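Local coordinates for protein molybdopterin synthase catalytic subunit (Homo sapiens, PDB 5MPO) that catalyses, as the large subunit of molybdopterin synthase, the transfer of two sulfur atoms from its thiocarboxylated partner protein into precursor Z, forming the dithiolene of molybdopterin, at residues 85-97 against 111-125. Numbering follows the deposited sequence.
Sequences IRQKWPVKHIAVF and IIAVSSAHRAASLEA
Val91 meets Val114, CG1 to CG1 at 3.4 Å, at the centre of the apolar packing. Val91 CG1, anti to its carbonyl carbon (chi1 -56°), also lies 4.0 Å from Ala125 CB, which meets Ile85 CG2 at 3.7 Å. The Trp89 indole belongs to this packed part, held between the aliphatic chain of Lys88 on one face and the backbone of Glu124 and Ala125 on the other, with Ala125 CA in CH-pi contact with the six-membered ring. Further along the sheet the strands run antiparallel, Ala95 with Ala113 and Phe97 with Ile111 as hydrogen-bonded pairs. At the corner of the chain, Lys92 N gives a nearly straight bond to Ser115 O (2.7 Å, 174°), and His93 N reaches Ser115 OG, which is also bonded to Val38 O.

The solvent side is looser: Trp89 NE1 donates almost in its ring plane to the anti side of the exposed Glu124 OE1 (2.9 Å), and a water links that oxygen to Lys88 NZ. A leucine in place of Trp89 would probably lose this bond and the flat ring face over Ala125 CA.

Strand 91-99 runs between strands 20-25 and 108-116, whose turn into helix 119-136 carries His118 and Arg119, predicted to bind substrate; helix 31-38 packs on Ala95 and Ile111, while helix 119-136 covers the opposite face through Ile112 and Val114, with Ile85 of helix 73-88 against it.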
loop_
_atom_site.group_PDB
_atom_site.type_symbol
_atom_site.label_atom_id
_atom_site.label_comp_id
_atom_site.label_asym_id
_atom_site.label_seq_id
_atom_site.Cartn_x
_atom_site.Cartn_y
_atom_site.Cartn_z
ATOM N N ILE C 85 8.123 -13.865 -3.171
ATOM C CA ILE C 85 7.121 -13.039 -3.768
ATOM C C ILE C 85 7.029 -13.308 -5.261
ATOM O O ILE C 85 5.942 -13.514 -5.765
ATOM C CB ILE C 85 7.376 -11.551 -3.530
ATOM C CG1 ILE C 85 6.965 -11.179 -2.099
ATOM C CG2 ILE C 85 6.606 -10.705 -4.520
ATOM C CD1 ILE C 85 7.352 -9.782 -1.707
ATOM N N ARG C 86 8.154 -13.368 -5.947
ATOM C CA ARG C 86 8.118 -13.629 -7.395
ATOM C C ARG C 86 7.717 -15.083 -7.753
ATOM O O ARG C 86 7.410 -15.370 -8.889
ATOM C CB ARG C 86 9.462 -13.300 -8.024
ATOM C CG ARG C 86 9.811 -11.848 -7.967
ATOM C CD ARG C 86 11.246 -11.615 -8.426
ATOM N NE ARG C 86 11.659 -10.214 -8.199
ATOM C CZ ARG C 86 11.252 -9.157 -8.896
ATOM N NH1 ARG C 86 10.441 -9.283 -9.916
ATOM N NH2 ARG C 86 11.692 -7.945 -8.584
ATOM N N GLN C 87 7.696 -15.991 -6.788
ATOM C CA GLN C 87 7.236 -17.343 -7.054
ATOM C C GLN C 87 5.698 -17.386 -7.080
ATOM O O GLN C 87 5.098 -18.189 -7.767
ATOM C CB GLN C 87 7.944 -18.342 -6.136
ATOM C CG GLN C 87 7.048 -19.429 -5.522
ATOM C CD GLN C 87 7.762 -20.385 -4.529
ATOM O OE1 GLN C 87 8.951 -20.192 -4.139
ATOM N NE2 GLN C 87 7.029 -21.434 -4.128
ATOM N N LYS C 88 5.041 -16.465 -6.421
ATOM C CA LYS C 88 3.596 -16.450 -6.486
ATOM C C LYS C 88 2.931 -15.364 -7.367
ATOM O O LYS C 88 1.980 -15.648 -8.089
ATOM C CB LYS C 88 3.038 -16.288 -5.084
ATOM C CG LYS C 88 1.537 -16.218 -5.101
ATOM C CD LYS C 88 0.970 -16.295 -3.748
ATOM C CE LYS C 88 -0.515 -16.153 -3.858
ATOM N NZ LYS C 88 -1.059 -16.113 -2.510
ATOM N N TRP C 89 3.419 -14.140 -7.234
ATOM C CA TRP C 89 2.799 -12.941 -7.724
ATOM C C TRP C 89 3.558 -12.364 -8.949
ATOM O O TRP C 89 4.767 -12.327 -8.936
ATOM C CB TRP C 89 2.808 -11.904 -6.605
ATOM C CG TRP C 89 1.801 -12.165 -5.527
ATOM C CD1 TRP C 89 0.432 -12.096 -5.654
ATOM C CD2 TRP C 89 2.050 -12.499 -4.166
ATOM N NE1 TRP C 89 -0.171 -12.360 -4.470
ATOM C CE2 TRP C 89 0.781 -12.620 -3.529
ATOM C CE3 TRP C 89 3.210 -12.668 -3.406
ATOM C CZ2 TRP C 89 0.634 -12.921 -2.160
ATOM C CZ3 TRP C 89 3.080 -13.002 -2.021
ATOM C CH2 TRP C 89 1.787 -13.125 -1.424
ATOM N N PRO C 90 2.832 -11.859 -9.982
ATOM C CA PRO C 90 3.420 -11.270 -11.205
ATOM C C PRO C 90 3.904 -9.844 -11.020
ATOM O O PRO C 90 3.470 -8.935 -11.723
ATOM C CB PRO C 90 2.247 -11.276 -12.194
ATOM C CG PRO C 90 1.035 -11.097 -11.334
ATOM C CD PRO C 90 1.344 -11.922 -10.084
ATOM N N VAL C 91 4.872 -9.656 -10.151
ATOM C CA VAL C 91 5.364 -8.310 -9.862
ATOM C C VAL C 91 6.533 -7.965 -10.780
ATOM O O VAL C 91 7.239 -8.846 -11.240
ATOM C CB VAL C 91 5.761 -8.150 -8.359
ATOM C CG1 VAL C 91 4.588 -8.519 -7.468
ATOM C CG2 VAL C 91 7.016 -8.968 -7.990
ATOM N N LYS C 92 6.793 -6.681 -10.969
ATOM C CA LYS C 92 7.926 -6.280 -11.754
ATOM C C LYS C 92 9.136 -5.985 -10.864
ATOM O O LYS C 92 10.049 -6.788 -10.835
ATOM C CB LYS C 92 7.567 -5.080 -12.622
ATOM C CG LYS C 92 8.654 -4.694 -13.604
ATOM C CD LYS C 92 9.040 -5.894 -14.463
ATOM C CE LYS C 92 9.903 -5.505 -15.646
ATOM N NZ LYS C 92 10.417 -6.735 -16.302
ATOM N N HIS C 93 9.088 -4.860 -10.139
ATOM C CA HIS C 93 10.119 -4.367 -9.229
ATOM C C HIS C 93 9.656 -4.379 -7.716
ATOM O O HIS C 93 8.498 -4.081 -7.384
ATOM C CB HIS C 93 10.504 -2.896 -9.551
ATOM C CG HIS C 93 10.869 -2.643 -10.976
ATOM N ND1 HIS C 93 11.807 -3.386 -11.657
ATOM C CD2 HIS C 93 10.432 -1.697 -11.846
ATOM C CE1 HIS C 93 11.906 -2.931 -12.891
ATOM N NE2 HIS C 93 11.089 -1.895 -13.022
ATOM N N ILE C 94 10.600 -4.659 -6.826
ATOM C CA ILE C 94 10.406 -4.644 -5.363
ATOM C C ILE C 94 11.559 -3.767 -4.799
ATOM O O ILE C 94 12.757 -3.883 -5.230
ATOM C CB ILE C 94 10.514 -6.073 -4.829
ATOM C CG1 ILE C 94 9.627 -7.048 -5.614
ATOM C CG2 ILE C 94 10.342 -6.092 -3.354
ATOM C CD1 ILE C 94 9.811 -8.506 -5.225
ATOM N N ALA C 95 11.195 -2.810 -3.960
ATOM C CA ALA C 95 12.151 -2.002 -3.271
ATOM C C ALA C 95 11.860 -2.189 -1.802
ATOM O O ALA C 95 10.696 -2.162 -1.417
ATOM C CB ALA C 95 11.998 -0.560 -3.646
ATOM N N VAL C 96 12.899 -2.439 -1.001
ATOM C CA VAL C 96 12.778 -2.522 0.473
ATOM C C VAL C 96 13.866 -1.716 1.136
ATOM O O VAL C 96 15.032 -2.055 1.027
ATOM C CB VAL C 96 12.875 -3.936 1.020
ATOM C CG1 VAL C 96 12.786 -3.892 2.557
ATOM C CG2 VAL C 96 11.815 -4.848 0.383
ATOM N N PHE C 97 13.461 -0.646 1.812
ATOM C CA PHE C 97 14.385 0.295 2.394
ATOM C C PHE C 97 14.146 0.303 3.857
ATOM O O PHE C 97 13.028 0.595 4.288
ATOM C CB PHE C 97 14.183 1.673 1.809
ATOM C CG PHE C 97 14.917 1.886 0.538
ATOM C CD1 PHE C 97 14.612 1.145 -0.565
ATOM C CD2 PHE C 97 15.933 2.798 0.455
ATOM C CE1 PHE C 97 15.302 1.307 -1.767
ATOM C CE2 PHE C 97 16.642 2.974 -0.738
ATOM C CZ PHE C 97 16.326 2.219 -1.866
ATOM N N ILE C 111 10.273 1.430 4.178
ATOM C CA ILE C 111 9.426 1.734 3.050
ATOM C C ILE C 111 9.630 0.543 2.176
ATOM O O ILE C 111 10.765 0.191 1.813
ATOM C CB ILE C 111 9.826 3.030 2.317
ATOM C CG1 ILE C 111 9.634 4.264 3.183
ATOM C CG2 ILE C 111 9.036 3.265 1.045
ATOM C CD1 ILE C 111 10.210 5.511 2.514
ATOM N N ILE C 112 8.504 -0.075 1.843
ATOM C CA ILE C 112 8.403 -1.168 0.885
ATOM C C ILE C 112 7.500 -0.714 -0.247
ATOM O O ILE C 112 6.430 -0.114 -0.018
ATOM C CB ILE C 112 7.792 -2.405 1.538
ATOM C CG1 ILE C 112 8.693 -2.916 2.665
ATOM C CG2 ILE C 112 7.654 -3.503 0.510
ATOM C CD1 ILE C 112 8.034 -3.859 3.652
ATOM N N ALA C 113 7.941 -0.987 -1.455
ATOM C CA ALA C 113 7.183 -0.704 -2.630
ATOM C C ALA C 113 7.249 -1.899 -3.609
ATOM O O ALA C 113 8.300 -2.503 -3.764
ATOM C CB ALA C 113 7.732 0.553 -3.280
ATOM N N VAL C 114 6.132 -2.183 -4.285
ATOM C CA VAL C 114 6.041 -3.194 -5.336
ATOM C C VAL C 114 5.253 -2.662 -6.494
ATOM O O VAL C 114 4.187 -2.092 -6.267
ATOM C CB VAL C 114 5.319 -4.486 -4.839
ATOM C CG1 VAL C 114 5.307 -5.539 -5.947
ATOM C CG2 VAL C 114 6.026 -5.046 -3.612
ATOM N N SER C 115 5.754 -2.870 -7.715
ATOM C CA SER C 115 4.999 -2.542 -8.965
ATOM C C SER C 115 4.586 -3.789 -9.712
ATOM O O SER C 115 5.310 -4.755 -9.741
ATOM C CB SER C 115 5.827 -1.663 -9.929
ATOM O OG SER C 115 7.073 -2.291 -10.268
ATOM N N SER C 116 3.431 -3.765 -10.339
ATOM C CA SER C 116 2.998 -4.873 -11.214
ATOM C C SER C 116 1.990 -4.339 -12.245
ATOM O O SER C 116 1.539 -3.210 -12.152
ATOM C CB SER C 116 2.329 -5.982 -10.398
ATOM O OG SER C 116 1.250 -5.429 -9.663
ATOM N N ALA C 117 1.621 -5.186 -13.189
ATOM C CA ALA C 117 0.657 -4.829 -14.238
ATOM C C ALA C 117 -0.734 -4.530 -13.663
ATOM O O ALA C 117 -1.329 -3.469 -14.038
ATOM C CB ALA C 117 0.625 -5.894 -15.362
ATOM N N HIS C 118 -1.211 -5.394 -12.748
ATOM C CA HIS C 118 -2.492 -5.197 -12.038
ATOM C C HIS C 118 -2.385 -5.196 -10.468
ATOM O O HIS C 118 -1.430 -5.672 -9.863
ATOM C CB HIS C 118 -3.532 -6.222 -12.528
ATOM C CG HIS C 118 -3.818 -6.172 -14.017
ATOM N ND1 HIS C 118 -4.293 -5.044 -14.660
ATOM C CD2 HIS C 118 -3.741 -7.133 -14.976
ATOM C CE1 HIS C 118 -4.481 -5.306 -15.943
ATOM N NE2 HIS C 118 -4.146 -6.563 -16.162
ATOM N N ARG C 119 -3.431 -4.705 -9.817
ATOM C CA ARG C 119 -3.315 -4.145 -8.480
ATOM C C ARG C 119 -3.274 -5.115 -7.330
ATOM O O ARG C 119 -2.724 -4.791 -6.276
ATOM C CB ARG C 119 -4.451 -3.144 -8.231
ATOM C CG ARG C 119 -5.850 -3.747 -8.045
ATOM C CD ARG C 119 -6.821 -2.601 -7.915
ATOM N NE ARG C 119 -8.166 -3.064 -7.696
ATOM C CZ ARG C 119 -8.982 -3.524 -8.646
ATOM N NH1 ARG C 119 -8.622 -3.558 -9.933
ATOM N NH2 ARG C 119 -10.187 -3.947 -8.290
ATOM N N ALA C 120 -3.931 -6.255 -7.489
ATOM C CA ALA C 120 -3.968 -7.258 -6.435
ATOM C C ALA C 120 -2.536 -7.783 -6.083
ATOM O O ALA C 120 -2.187 -8.002 -4.949
ATOM C CB ALA C 120 -4.855 -8.416 -6.862
ATOM N N ALA C 121 -1.731 -7.961 -7.102
ATOM C CA ALA C 121 -0.403 -8.480 -6.950
ATOM C C ALA C 121 0.440 -7.543 -6.113
ATOM O O ALA C 121 1.076 -7.965 -5.160
ATOM C CB ALA C 121 0.208 -8.657 -8.315
ATOM N N SER C 122 0.388 -6.262 -6.440
ATOM C CA SER C 122 1.179 -5.269 -5.749
ATOM C C SER C 122 0.715 -5.106 -4.294
ATOM O O SER C 122 1.555 -5.023 -3.401
ATOM C CB SER C 122 1.161 -3.948 -6.510
ATOM O OG SER C 122 -0.007 -3.219 -6.174
ATOM N N LEU C 123 -0.594 -5.127 -4.042
ATOM C CA LEU C 123 -1.113 -5.009 -2.662
ATOM C C LEU C 123 -0.816 -6.227 -1.851
ATOM O O LEU C 123 -0.438 -6.125 -0.720
ATOM C CB LEU C 123 -2.619 -4.861 -2.657
ATOM C CG LEU C 123 -3.109 -3.524 -3.231
ATOM C CD1 LEU C 123 -4.500 -3.655 -3.907
ATOM C CD2 LEU C 123 -3.090 -2.475 -2.103
ATOM N N GLU C 124 -1.040 -7.392 -2.417
ATOM C CA GLU C 124 -0.780 -8.619 -1.686
ATOM C C GLU C 124 0.721 -8.829 -1.403
ATOM O O GLU C 124 1.066 -9.262 -0.324
ATOM C CB GLU C 124 -1.366 -9.816 -2.431
ATOM C CG GLU C 124 -2.911 -9.823 -2.393
ATOM C CD GLU C 124 -3.557 -10.990 -3.141
ATOM O OE1 GLU C 124 -2.882 -11.946 -3.489
ATOM O OE2 GLU C 124 -4.772 -10.948 -3.399
ATOM N N ALA C 125 1.593 -8.514 -2.357
ATOM C CA ALA C 125 3.015 -8.706 -2.189
ATOM C C ALA C 125 3.579 -7.738 -1.139
ATOM O O ALA C 125 4.452 -8.108 -0.362
ATOM C CB ALA C 125 3.742 -8.563 -3.512
HETATM O O HOH W 1 -3.269 -14.520 -2.440
#